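Local atomic coordinates of tryptophan--tRNA ligase (Aeropyrum pernix, PDB entry 3A04), a protein that catalyses the ATP-dependent attachment of L-tryptophan to its cognate tRNA(Trp), releasing AMP and diphosphate. Residues A171-A176 with A229-G234; T191-I196 with R223-L228; G54-D59 with D217-L222. One frame throughout, in Å; residues are numbered along the deposited sequence.

Contact 1: A171-A176 with A229-G234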
ATOM      1  N   ALA A 171      14.156   4.943  -3.091  1.00 38.52           N
ATOM      2  CA  ALA A 171      14.707   3.745  -2.450  1.00 40.13           C
ATOM      3  C   ALA A 171      15.888   4.139  -1.531  1.00 40.75           C
ATOM      4  O   ALA A 171      15.986   3.665  -0.402  1.00 40.09           O
ATOM      5  CB  ALA A 171      15.176   2.674  -3.569  1.00 40.10           C
ATOM      6  N   ALA A 172      16.736   5.073  -1.986  1.00 41.46           N
ATOM      7  CA  ALA A 172      17.937   5.510  -1.169  1.00 41.52           C
ATOM      8  C   ALA A 172      17.507   6.192   0.156  1.00 41.84           C
ATOM      9  O   ALA A 172      18.063   5.930   1.229  1.00 41.27           O
ATOM     10  CB  ALA A 172      18.848   6.459  -1.978  1.00 40.22           C
ATOM     11  N   GLU A 173      16.511   7.069   0.083  1.00 41.59           N
ATOM     12  CA  GLU A 173      15.975   7.653   1.312  1.00 43.46           C
ATOM     13  C   GLU A 173      15.499   6.597   2.301  1.00 42.75           C
ATOM     14  O   GLU A 173      15.806   6.652   3.479  1.00 43.12           O
ATOM     15  CB  GLU A 173      14.834   8.594   0.973  1.00 43.40           C
ATOM     16  CG  GLU A 173      15.331   9.821   0.205  1.00 46.89           C
ATOM     17  CD  GLU A 173      14.213  10.798  -0.084  1.00 51.24           C
ATOM     18  OE1 GLU A 173      13.225  10.424  -0.735  1.00 48.59           O
ATOM     19  OE2 GLU A 173      14.339  11.954   0.336  1.00 56.47           O
ATOM     20  N   MET A 174      14.739   5.633   1.820  1.00 43.73           N
ATOM     21  CA  MET A 174      14.247   4.617   2.715  1.00 45.22           C
ATOM     22  C   MET A 174      15.371   3.741   3.235  1.00 46.63           C
ATOM     23  O   MET A 174      15.449   3.491   4.431  1.00 47.39           O
ATOM     24  CB  MET A 174      13.212   3.779   1.991  1.00 46.53           C
ATOM     25  CG  MET A 174      11.923   4.483   1.755  1.00 43.15           C
ATOM     26  SD  MET A 174      10.861   3.145   1.138  1.00 55.03           S
ATOM     27  CE  MET A 174       9.433   4.046   0.852  1.00 42.44           C
ATOM     28  N   GLU A 175      16.256   3.312   2.340  1.00 47.66           N
ATOM     29  CA  GLU A 175      17.457   2.574   2.719  1.00 50.59           C
ATOM     30  C   GLU A 175      18.222   3.229   3.879  1.00 51.61           C
ATOM     31  O   GLU A 175      18.601   2.533   4.850  1.00 52.76           O
ATOM     32  CB  GLU A 175      18.360   2.321   1.493  1.00 50.30           C
ATOM     33  CG  GLU A 175      17.882   1.126   0.653  1.00 56.69           C
ATOM     34  CD  GLU A 175      18.323   1.064  -0.858  1.00 67.29           C
ATOM     35  OE1 GLU A 175      19.269   1.788  -1.283  1.00 67.82           O
ATOM     36  OE2 GLU A 175      17.697   0.247  -1.626  1.00 69.19           O
ATOM     37  N   ALA A 176      18.431   4.546   3.787  1.00 51.88           N
ATOM     38  CA  ALA A 176      19.135   5.297   4.830  1.00 52.22           C
ATOM     39  C   ALA A 176      18.515   5.095   6.199  1.00 53.00           C
ATOM     40  O   ALA A 176      19.222   5.138   7.198  1.00 55.14           O
ATOM     41  CB  ALA A 176      19.202   6.795   4.480  1.00 51.73           C
ATOM     42  N   ALA A 229       4.948  15.086   4.231  1.00 30.81           N
ATOM     43  CA  ALA A 229       3.911  16.142   4.380  1.00 32.56           C
ATOM     44  C   ALA A 229       4.174  17.328   3.389  1.00 33.58           C
ATOM     45  O   ALA A 229       3.272  17.772   2.623  1.00 32.53           O
ATOM     46  CB  ALA A 229       3.897  16.674   5.856  1.00 32.02           C
ATOM     47  N   ASP A 230       5.418  17.800   3.399  1.00 33.32           N
ATOM     48  CA  ASP A 230       5.820  18.954   2.537  1.00 34.60           C
ATOM     49  C   ASP A 230       5.677  18.547   1.039  1.00 35.99           C
ATOM     50  O   ASP A 230       5.214  19.347   0.186  1.00 36.40           O
ATOM     51  CB  ASP A 230       7.306  19.227   2.760  1.00 32.19           C
ATOM     52  CG  ASP A 230       7.617  19.843   4.095  1.00 33.05           C
ATOM     53  OD1 ASP A 230       6.739  20.335   4.837  1.00 40.78           O
ATOM     54  OD2 ASP A 230       8.815  19.906   4.396  1.00 36.13           O
ATOM     55  N   ARG A 231       6.108  17.321   0.723  1.00 34.30           N
ATOM     56  CA  ARG A 231       6.084  16.825  -0.684  1.00 34.20           C
ATOM     57  C   ARG A 231       4.666  16.568  -1.205  1.00 34.22           C
ATOM     58  O   ARG A 231       4.443  16.508  -2.436  1.00 35.17           O
ATOM     59  CB  ARG A 231       6.967  15.601  -0.859  1.00 33.25           C
ATOM     60  CG  ARG A 231       8.482  15.920  -0.669  1.00 32.68           C
ATOM     61  CD  ARG A 231       9.253  14.614  -0.547  1.00 30.96           C
ATOM     62  NE  ARG A 231      10.605  14.885  -0.108  1.00 35.03           N
ATOM     63  CZ  ARG A 231      11.568  13.986  -0.008  1.00 37.83           C
ATOM     64  NH1 ARG A 231      11.361  12.686  -0.292  1.00 36.19           N
ATOM     65  NH2 ARG A 231      12.771  14.391   0.367  1.00 41.04           N
ATOM     66  N   MET A 232       3.692  16.461  -0.317  1.00 33.11           N
ATOM     67  CA  MET A 232       2.314  16.334  -0.760  1.00 31.94           C
ATOM     68  C   MET A 232       1.650  17.673  -1.085  1.00 32.58           C
ATOM     69  O   MET A 232       0.498  17.693  -1.458  1.00 30.52           O
ATOM     70  CB  MET A 232       1.450  15.545   0.259  1.00 33.48           C
ATOM     71  CG  MET A 232       1.895  14.025   0.350  1.00 31.71           C
ATOM     72  SD  MET A 232       1.621  13.168  -1.242  1.00 38.14           S
ATOM     73  CE  MET A 232      -0.087  13.175  -0.892  1.00 32.53           C
ATOM     74  N   ALA A 233       2.319  18.811  -0.856  1.00 34.08           N
ATOM     75  CA  ALA A 233       1.654  20.124  -1.153  1.00 35.10           C
ATOM     76  C   ALA A 233       1.036  20.184  -2.576  1.00 35.29           C
ATOM     77  O   ALA A 233       1.656  19.771  -3.504  1.00 36.44           O
ATOM     78  CB  ALA A 233       2.657  21.323  -0.924  1.00 36.16           C
ATOM     79  N   GLY A 234      -0.199  20.623  -2.736  1.00 34.47           N
ATOM     80  CA  GLY A 234      -0.816  20.592  -4.051  1.00 36.66           C
ATOM     81  C   GLY A 234      -1.704  19.363  -4.282  1.00 37.85           C
ATOM     82  O   GLY A 234      -2.535  19.320  -5.213  1.00 38.70           O
TER
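Glu173 and Arg231 meet end-on between two helices, and their charged ends carry the whole contact. The guanidinium takes the carboxylate with both terminal nitrogens. NH1 of Arg231 donates to OE1 of Glu173 at 3.0 Å, and NH2 of Arg231 donates to OE2 of Glu173 at 2.9 Å, with the two N-H...O angles almost equal (156° and 155°). In these two bonds each oxygen accepts through its syn lone pair, on the side of the other oxygen. The flat groups are turned only 15° apart, so the carboxylate lies at the edge of the guanidinium and nearly in its plane, the geometry of a bidentate salt bridge. A third, weak bond runs diagonally from NH1 of Arg231 to OE2 of Glu173.

The CA atoms of Glu173 and Arg231, the nearest across the segments, are 13.6 Å apart, a span covered by two stretched side chains. The arginine is extended from CG to NE and the glutamate beyond CG, and the two approach from opposite directions. The bridge thereby ties helix 171-178 to the C-terminal part of helix 219-231, at the surface of the class I synthetase domain.

Each partner also has a second anchor in the residues leading into helix 171-178. OE1 of Glu173 accepts from the backbone N of Thr170, and NH1 of Arg231 donates to the carbonyl O of Lys168, which should limit rotation of both charged groups. One residue further along, Met174 turns to the buried side of its helix, against Met186 and Leu190 of helix 183-197 and against Pro183 of the second subunit.

Contact 2: T191-I196 with R223-L228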
ATOM      1  N   THR A 191       3.470   3.166   5.554  1.00 26.24           N
ATOM      2  CA  THR A 191       2.226   2.987   6.364  1.00 25.20           C
ATOM      3  C   THR A 191       2.444   3.732   7.687  1.00 25.65           C
ATOM      4  O   THR A 191       1.558   4.347   8.244  1.00 23.89           O
ATOM      5  CB  THR A 191       1.974   1.435   6.590  1.00 25.24           C
ATOM      6  OG1 THR A 191       1.755   0.813   5.310  1.00 24.67           O
ATOM      7  CG2 THR A 191       0.741   1.165   7.409  1.00 26.83           C
ATOM      8  N   GLN A 192       3.671   3.659   8.226  1.00 24.75           N
ATOM      9  CA  GLN A 192       3.909   4.373   9.449  1.00 26.47           C
ATOM     10  C   GLN A 192       3.783   5.846   9.235  1.00 26.35           C
ATOM     11  O   GLN A 192       3.377   6.553  10.151  1.00 25.91           O
ATOM     12  CB  GLN A 192       5.322   3.958   9.959  1.00 28.86           C
ATOM     13  CG  GLN A 192       5.493   3.919  11.371  1.00 39.11           C
ATOM     14  CD  GLN A 192       7.004   3.870  11.782  1.00 45.18           C
ATOM     15  OE1 GLN A 192       7.398   4.401  12.860  1.00 45.19           O
ATOM     16  NE2 GLN A 192       7.836   3.263  10.912  1.00 33.71           N
ATOM     17  N   ALA A 193       4.207   6.376   8.070  1.00 25.83           N
ATOM     18  CA  ALA A 193       4.028   7.825   7.841  1.00 25.50           C
ATOM     19  C   ALA A 193       2.508   8.105   7.773  1.00 25.30           C
ATOM     20  O   ALA A 193       2.062   9.158   8.206  1.00 25.30           O
ATOM     21  CB  ALA A 193       4.665   8.224   6.482  1.00 24.39           C
ATOM     22  N   ALA A 194       1.755   7.243   7.051  1.00 23.41           N
ATOM     23  CA  ALA A 194       0.283   7.420   7.038  1.00 24.89           C
ATOM     24  C   ALA A 194      -0.343   7.365   8.412  1.00 22.98           C
ATOM     25  O   ALA A 194      -1.328   8.110   8.713  1.00 24.92           O
ATOM     26  CB  ALA A 194      -0.360   6.364   6.090  1.00 23.56           C
ATOM     27  N   ASP A 195       0.124   6.449   9.260  1.00 25.17           N
ATOM     28  CA  ASP A 195      -0.399   6.444  10.666  1.00 25.69           C
ATOM     29  C   ASP A 195      -0.314   7.875  11.272  1.00 26.02           C
ATOM     30  O   ASP A 195      -1.270   8.376  11.859  1.00 27.47           O
ATOM     31  CB  ASP A 195       0.422   5.461  11.553  1.00 24.74           C
ATOM     32  CG  ASP A 195       0.101   4.001  11.239  1.00 29.23           C
ATOM     33  OD1 ASP A 195      -1.049   3.726  10.767  1.00 31.32           O
ATOM     34  OD2 ASP A 195       0.992   3.133  11.384  1.00 29.72           O
ATOM     35  N   ILE A 196       0.845   8.526  11.149  1.00 25.96           N
ATOM     36  CA  ILE A 196       0.989   9.894  11.699  1.00 25.08           C
ATOM     37  C   ILE A 196       0.126  10.949  10.991  1.00 25.48           C
ATOM     38  O   ILE A 196      -0.577  11.760  11.633  1.00 26.23           O
ATOM     39  CB  ILE A 196       2.491  10.304  11.653  1.00 24.85           C
ATOM     40  CG1 ILE A 196       3.273   9.314  12.545  1.00 25.57           C
ATOM     41  CG2 ILE A 196       2.659  11.803  12.027  1.00 25.13           C
ATOM     42  CD1 ILE A 196       4.859   9.275  12.289  1.00 29.56           C
ATOM     43  N   ARG A 223      11.429  12.321  10.345  1.00 29.72           N
ATOM     44  CA  ARG A 223      11.861  13.363   9.457  1.00 31.02           C
ATOM     45  C   ARG A 223      11.403  12.999   8.049  1.00 30.01           C
ATOM     46  O   ARG A 223      11.061  13.878   7.251  1.00 30.83           O
ATOM     47  CB  ARG A 223      13.423  13.480   9.565  1.00 31.58           C
ATOM     48  CG  ARG A 223      13.850  14.176  10.875  1.00 33.60           C
ATOM     49  CD  ARG A 223      15.344  14.676  10.799  1.00 36.82           C
ATOM     50  NE  ARG A 223      16.249  13.682  10.211  1.00 36.13           N
ATOM     51  CZ  ARG A 223      16.968  12.807  10.921  1.00 38.45           C
ATOM     52  NH1 ARG A 223      16.859  12.781  12.230  1.00 37.93           N
ATOM     53  NH2 ARG A 223      17.794  11.952  10.340  1.00 36.14           N
ATOM     54  N   LEU A 224      11.443  11.714   7.709  1.00 30.73           N
ATOM     55  CA  LEU A 224      10.955  11.318   6.387  1.00 31.53           C
ATOM     56  C   LEU A 224       9.421  11.633   6.310  1.00 30.75           C
ATOM     57  O   LEU A 224       8.941  12.125   5.301  1.00 31.19           O
ATOM     58  CB  LEU A 224      11.211   9.840   6.081  1.00 31.98           C
ATOM     59  CG  LEU A 224      10.548   9.267   4.812  1.00 36.32           C
ATOM     60  CD1 LEU A 224      11.151   9.952   3.534  1.00 39.26           C
ATOM     61  CD2 LEU A 224      10.679   7.705   4.708  1.00 38.06           C
ATOM     62  N   THR A 225       8.693  11.373   7.382  1.00 28.72           N
ATOM     63  CA  THR A 225       7.232  11.736   7.492  1.00 27.79           C
ATOM     64  C   THR A 225       7.011  13.233   7.295  1.00 29.07           C
ATOM     65  O   THR A 225       6.087  13.636   6.578  1.00 28.22           O
ATOM     66  CB  THR A 225       6.638  11.237   8.862  1.00 28.54           C
ATOM     67  OG1 THR A 225       6.815   9.809   8.910  1.00 26.43           O
ATOM     68  CG2 THR A 225       5.121  11.517   9.010  1.00 24.28           C
ATOM     69  N   ARG A 226       7.855  14.063   7.910  1.00 28.68           N
ATOM     70  CA  ARG A 226       7.691  15.523   7.762  1.00 30.69           C
ATOM     71  C   ARG A 226       8.016  15.891   6.330  1.00 30.09           C
ATOM     72  O   ARG A 226       7.342  16.704   5.775  1.00 30.53           O
ATOM     73  CB  ARG A 226       8.651  16.251   8.697  1.00 30.68           C
ATOM     74  CG  ARG A 226       8.193  16.172  10.184  1.00 30.19           C
ATOM     75  CD  ARG A 226       9.403  16.511  11.118  1.00 31.74           C
ATOM     76  NE  ARG A 226       9.885  17.910  10.986  1.00 30.10           N
ATOM     77  CZ  ARG A 226       9.328  18.966  11.578  1.00 31.08           C
ATOM     78  NH1 ARG A 226       8.199  18.895  12.328  1.00 29.31           N
ATOM     79  NH2 ARG A 226       9.874  20.156  11.375  1.00 34.51           N
ATOM     80  N   ASP A 227       9.038  15.264   5.723  1.00 31.71           N
ATOM     81  CA  ASP A 227       9.263  15.486   4.263  1.00 32.11           C
ATOM     82  C   ASP A 227       8.066  15.083   3.391  1.00 32.78           C
ATOM     83  O   ASP A 227       7.711  15.805   2.478  1.00 32.48           O
ATOM     84  CB  ASP A 227      10.493  14.811   3.724  1.00 31.78           C
ATOM     85  CG  ASP A 227      11.793  15.380   4.353  1.00 35.39           C
ATOM     86  OD1 ASP A 227      11.753  16.460   4.953  1.00 39.40           O
ATOM     87  OD2 ASP A 227      12.810  14.650   4.381  1.00 40.73           O
ATOM     88  N   LEU A 228       7.503  13.900   3.628  1.00 29.95           N
ATOM     89  CA  LEU A 228       6.308  13.483   2.932  1.00 30.70           C
ATOM     90  C   LEU A 228       5.161  14.523   3.054  1.00 30.93           C
ATOM     91  O   LEU A 228       4.525  14.888   2.029  1.00 30.65           O
ATOM     92  CB  LEU A 228       5.882  12.028   3.325  1.00 27.97           C
ATOM     93  CG  LEU A 228       6.710  10.889   2.743  1.00 33.54           C
ATOM     94  CD1 LEU A 228       6.317   9.602   3.557  1.00 35.46           C
ATOM     95  CD2 LEU A 228       6.347  10.726   1.199  1.00 28.59           C
TER
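Ala193 and Thr225 mark the tight part of this helix pair, with their CA atoms only 5.1 Å apart. The small alanine lets the threonine come down on the backbone: OG1 of Thr225 lies 3.6 Å from CA of Ala193 and equally close to its methyl. This hydroxyl makes its hydrogen bond within its own helix, to the carbonyl O of His221, so toward Ala193 it serves as a packing surface. The same alanine CB receives CD1 of Leu228, also at 3.6 Å, from one turn further along helix 219-231.

The axes of the short segments 191-196 and 223-228 pass 9.6 Å apart with a crossing angle of -70°, a steep crossing that confines close packing to a few residues. The two helices flank strand 210-215 in sequence, so the packing joins the helix before this strand of the central Rossmann-type sheet to the helix after it.

Contact is looser at Ile196. Its CG2 meets CG2 of Thr225 at 3.9 Å, and its CD1 stands about as far from the threonine OG1. Thr225 presents both branches at once because its chi1 of -59° sets OG1 beside the backbone N and CG2 anti to it, the hydroxyl covering Ala193 and the methyl Ile196. Leu222 and Pro241 also lie against Ile196. Outside this buried patch lie partly exposed polar residues: Gln192 reaches Tyr178 OH through NE2, while Arg223 and Arg226 do not touch 191-196 and have acidic partners elsewhere.

Contact 3: G54-D59 with D217-L222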
ATOM      1  N   GLY A  54      13.274  16.612  25.032  1.00 36.95           N
ATOM      2  CA  GLY A  54      13.355  17.309  23.748  1.00 35.28           C
ATOM      3  C   GLY A  54      11.990  17.496  23.120  1.00 35.93           C
ATOM      4  O   GLY A  54      10.995  16.806  23.512  1.00 32.19           O
ATOM      5  N   HIS A  55      11.919  18.419  22.136  1.00 34.32           N
ATOM      6  CA  HIS A  55      10.680  18.524  21.325  1.00 35.10           C
ATOM      7  C   HIS A  55      11.073  19.078  19.948  1.00 35.93           C
ATOM      8  O   HIS A  55      12.158  19.678  19.793  1.00 33.95           O
ATOM      9  CB  HIS A  55       9.627  19.452  21.946  1.00 34.61           C
ATOM     10  CG  HIS A  55       9.857  20.896  21.606  1.00 37.41           C
ATOM     11  ND1 HIS A  55       9.176  21.541  20.595  1.00 34.26           N
ATOM     12  CD2 HIS A  55      10.722  21.817  22.131  1.00 41.86           C
ATOM     13  CE1 HIS A  55       9.609  22.796  20.503  1.00 36.44           C
ATOM     14  NE2 HIS A  55      10.555  22.984  21.415  1.00 36.56           N
ATOM     15  N   ARG A  56      10.216  18.840  18.965  1.00 33.73           N
ATOM     16  CA  ARG A  56      10.326  19.590  17.700  1.00 34.49           C
ATOM     17  C   ARG A  56       8.924  20.032  17.341  1.00 33.32           C
ATOM     18  O   ARG A  56       8.018  19.190  17.215  1.00 34.04           O
ATOM     19  CB  ARG A  56      10.976  18.746  16.616  1.00 33.51           C
ATOM     20  CG  ARG A  56      11.119  19.554  15.243  1.00 34.99           C
ATOM     21  CD  ARG A  56      11.946  18.749  14.283  1.00 39.06           C
ATOM     22  NE  ARG A  56      11.362  17.411  14.015  1.00 35.10           N
ATOM     23  CZ  ARG A  56      12.078  16.304  13.879  1.00 37.47           C
ATOM     24  NH1 ARG A  56      13.410  16.347  13.909  1.00 34.05           N
ATOM     25  NH2 ARG A  56      11.468  15.122  13.675  1.00 33.24           N
ATOM     26  N   ASP A  57       8.696  21.357  17.267  1.00 34.09           N
ATOM     27  CA  ASP A  57       7.407  21.941  16.856  1.00 32.61           C
ATOM     28  C   ASP A  57       6.257  21.753  17.844  1.00 33.65           C
ATOM     29  O   ASP A  57       5.103  22.063  17.521  1.00 31.61           O
ATOM     30  CB  ASP A  57       7.009  21.394  15.438  1.00 33.78           C
ATOM     31  CG  ASP A  57       7.896  21.990  14.273  1.00 35.89           C
ATOM     32  OD1 ASP A  57       8.665  22.963  14.551  1.00 37.86           O
ATOM     33  OD2 ASP A  57       7.781  21.493  13.121  1.00 36.09           O
ATOM     34  N   PHE A  58       6.511  21.208  19.053  1.00 34.34           N
ATOM     35  CA  PHE A  58       5.399  21.092  20.065  1.00 32.04           C
ATOM     36  C   PHE A  58       4.845  22.468  20.495  1.00 34.15           C
ATOM     37  O   PHE A  58       3.675  22.640  20.928  1.00 32.17           O
ATOM     38  CB  PHE A  58       5.922  20.266  21.291  1.00 32.98           C
ATOM     39  CG  PHE A  58       4.839  19.805  22.264  1.00 32.68           C
ATOM     40  CD1 PHE A  58       3.658  19.265  21.789  1.00 32.06           C
ATOM     41  CD2 PHE A  58       5.025  19.946  23.665  1.00 34.66           C
ATOM     42  CE1 PHE A  58       2.617  18.816  22.705  1.00 34.67           C
ATOM     43  CE2 PHE A  58       4.041  19.555  24.580  1.00 32.70           C
ATOM     44  CZ  PHE A  58       2.834  18.986  24.121  1.00 35.21           C
ATOM     45  N   ASP A  59       5.689  23.491  20.411  1.00 35.46           N
ATOM     46  CA  ASP A  59       5.188  24.895  20.519  1.00 38.14           C
ATOM     47  C   ASP A  59       4.016  25.254  19.598  1.00 38.36           C
ATOM     48  O   ASP A  59       2.990  25.813  20.049  1.00 37.47           O
ATOM     49  CB  ASP A  59       6.337  25.896  20.335  1.00 39.48           C
ATOM     50  CG  ASP A  59       7.072  25.741  19.009  1.00 43.08           C
ATOM     51  OD1 ASP A  59       7.107  24.656  18.426  1.00 42.25           O
ATOM     52  OD2 ASP A  59       7.689  26.737  18.567  1.00 46.74           O
ATOM     53  N   ASP A 217      16.117   7.750  18.662  1.00 43.20           N
ATOM     54  CA  ASP A 217      16.464   6.718  17.716  1.00 45.33           C
ATOM     55  C   ASP A 217      15.361   6.529  16.679  1.00 44.61           C
ATOM     56  O   ASP A 217      15.563   5.860  15.663  1.00 44.42           O
ATOM     57  CB  ASP A 217      16.718   5.405  18.479  1.00 47.98           C
ATOM     58  CG  ASP A 217      15.407   4.687  18.858  1.00 54.75           C
ATOM     59  OD1 ASP A 217      14.761   5.037  19.880  1.00 57.70           O
ATOM     60  OD2 ASP A 217      15.003   3.759  18.079  1.00 64.64           O
ATOM     61  N   GLN A 218      14.185   7.139  16.915  1.00 41.88           N
ATOM     62  CA  GLN A 218      13.100   7.035  15.966  1.00 39.65           C
ATOM     63  C   GLN A 218      12.968   8.312  15.137  1.00 39.15           C
ATOM     64  O   GLN A 218      12.042   8.448  14.374  1.00 37.81           O
ATOM     65  CB  GLN A 218      11.788   6.838  16.733  1.00 39.58           C
ATOM     66  CG  GLN A 218      11.754   5.542  17.550  1.00 42.22           C
ATOM     67  CD  GLN A 218      10.501   5.467  18.402  1.00 44.02           C
ATOM     68  OE1 GLN A 218      10.433   6.065  19.467  1.00 40.31           O
ATOM     69  NE2 GLN A 218       9.521   4.673  17.954  1.00 46.67           N
ATOM     70  N   ASP A 219      13.889   9.273  15.290  1.00 37.57           N
ATOM     71  CA  ASP A 219      13.705  10.516  14.557  1.00 36.25           C
ATOM     72  C   ASP A 219      13.878  10.415  13.042  1.00 35.20           C
ATOM     73  O   ASP A 219      13.202  11.148  12.313  1.00 35.56           O
ATOM     74  CB  ASP A 219      14.560  11.666  15.145  1.00 36.40           C
ATOM     75  CG  ASP A 219      14.040  13.013  14.735  1.00 36.99           C
ATOM     76  OD1 ASP A 219      12.852  13.369  15.075  1.00 35.30           O
ATOM     77  OD2 ASP A 219      14.803  13.694  14.036  1.00 33.71           O
ATOM     78  N   PRO A 220      14.790   9.544  12.545  1.00 34.82           N
ATOM     79  CA  PRO A 220      14.940   9.478  11.063  1.00 35.01           C
ATOM     80  C   PRO A 220      13.626   9.196  10.332  1.00 34.89           C
ATOM     81  O   PRO A 220      13.349   9.862   9.286  1.00 34.09           O
ATOM     82  CB  PRO A 220      15.914   8.357  10.833  1.00 33.95           C
ATOM     83  CG  PRO A 220      16.838   8.436  12.132  1.00 36.14           C
ATOM     84  CD  PRO A 220      15.792   8.705  13.229  1.00 35.55           C
ATOM     85  N   HIS A 221      12.826   8.271  10.867  1.00 32.76           N
ATOM     86  CA  HIS A 221      11.506   8.032  10.218  1.00 32.63           C
ATOM     87  C   HIS A 221      10.556   9.225  10.338  1.00 31.12           C
ATOM     88  O   HIS A 221       9.762   9.565   9.409  1.00 31.62           O
ATOM     89  CB  HIS A 221      10.786   6.734  10.707  1.00 32.95           C
ATOM     90  CG  HIS A 221       9.500   6.519   9.975  1.00 34.28           C
ATOM     91  ND1 HIS A 221       8.299   7.044  10.401  1.00 35.99           N
ATOM     92  CD2 HIS A 221       9.264   5.967   8.763  1.00 37.64           C
ATOM     93  CE1 HIS A 221       7.366   6.794   9.492  1.00 35.86           C
ATOM     94  NE2 HIS A 221       7.931   6.129   8.496  1.00 36.02           N
ATOM     95  N   LEU A 222      10.568   9.866  11.494  1.00 29.78           N
ATOM     96  CA  LEU A 222       9.765  11.074  11.672  1.00 29.58           C
ATOM     97  C   LEU A 222      10.151  12.225  10.696  1.00 29.78           C
ATOM     98  O   LEU A 222       9.329  12.985  10.257  1.00 26.19           O
ATOM     99  CB  LEU A 222       9.998  11.559  13.076  1.00 32.08           C
ATOM    100  CG  LEU A 222       8.998  12.488  13.690  1.00 39.83           C
ATOM    101  CD1 LEU A 222       7.579  11.950  13.446  1.00 39.09           C
ATOM    102  CD2 LEU A 222       9.286  12.448  15.216  1.00 40.10           C
TER
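OD1 of Asp219 is gripped by Tyr245 OH and by NH2 of Arg56, the latter only 2.6 Å away but through a weak, bent bond. The straighter half of the salt bridge is NH1 of Arg56 to OD2 of Asp219, 3.0 Å long with an N-H...O angle of 166°. There the donor meets the syn lone pair of OD2 and the oxygen stays near the guanidinium plane. The two flat groups are twisted 41° apart, and OD1 approaches the guanidinium obliquely.

The buried pair fastens the end of strand 52-56 to the first turn of helix 219-231, which follows strand 210-215 in the Rossmann-type fold of this class I synthetase. Arg56 spans the distance with CG anti to its backbone N (chi1 -179°) and a bend at chi3 that swings the guanidinium over to the helix. Leu222, one turn on from Asp219, packs its CG 3.6 Å from NH2 of Arg56, at the edge of the group. Further bonds fix the charges: NH1 of Arg56 also donates to the carbonyl O of Phe24, and Arg223 shares OD2 of Asp219.

In the fold
All three contacts use helix 219-231, taken at successive places: contact 3 at its start, contact 2 along its middle and contact 1 at its C-terminal part. Contacts 2 and 3 are buried, whereas contact 1 lies at the surface, its centre about 25 Å from the centre of the chain. Chemistry does not simply follow depth, since contact 3 buries a salt bridge supported by further polar partners, contact 2 is close packing of small and aliphatic groups, and contact 1 is a two-pronged ion pair between extended side chains. Contacts 2 and 3 touch directly: NH1 of Arg226 meets OD2 of Asp57 at 2.7 Å, and the His221 ring packs on Gln192.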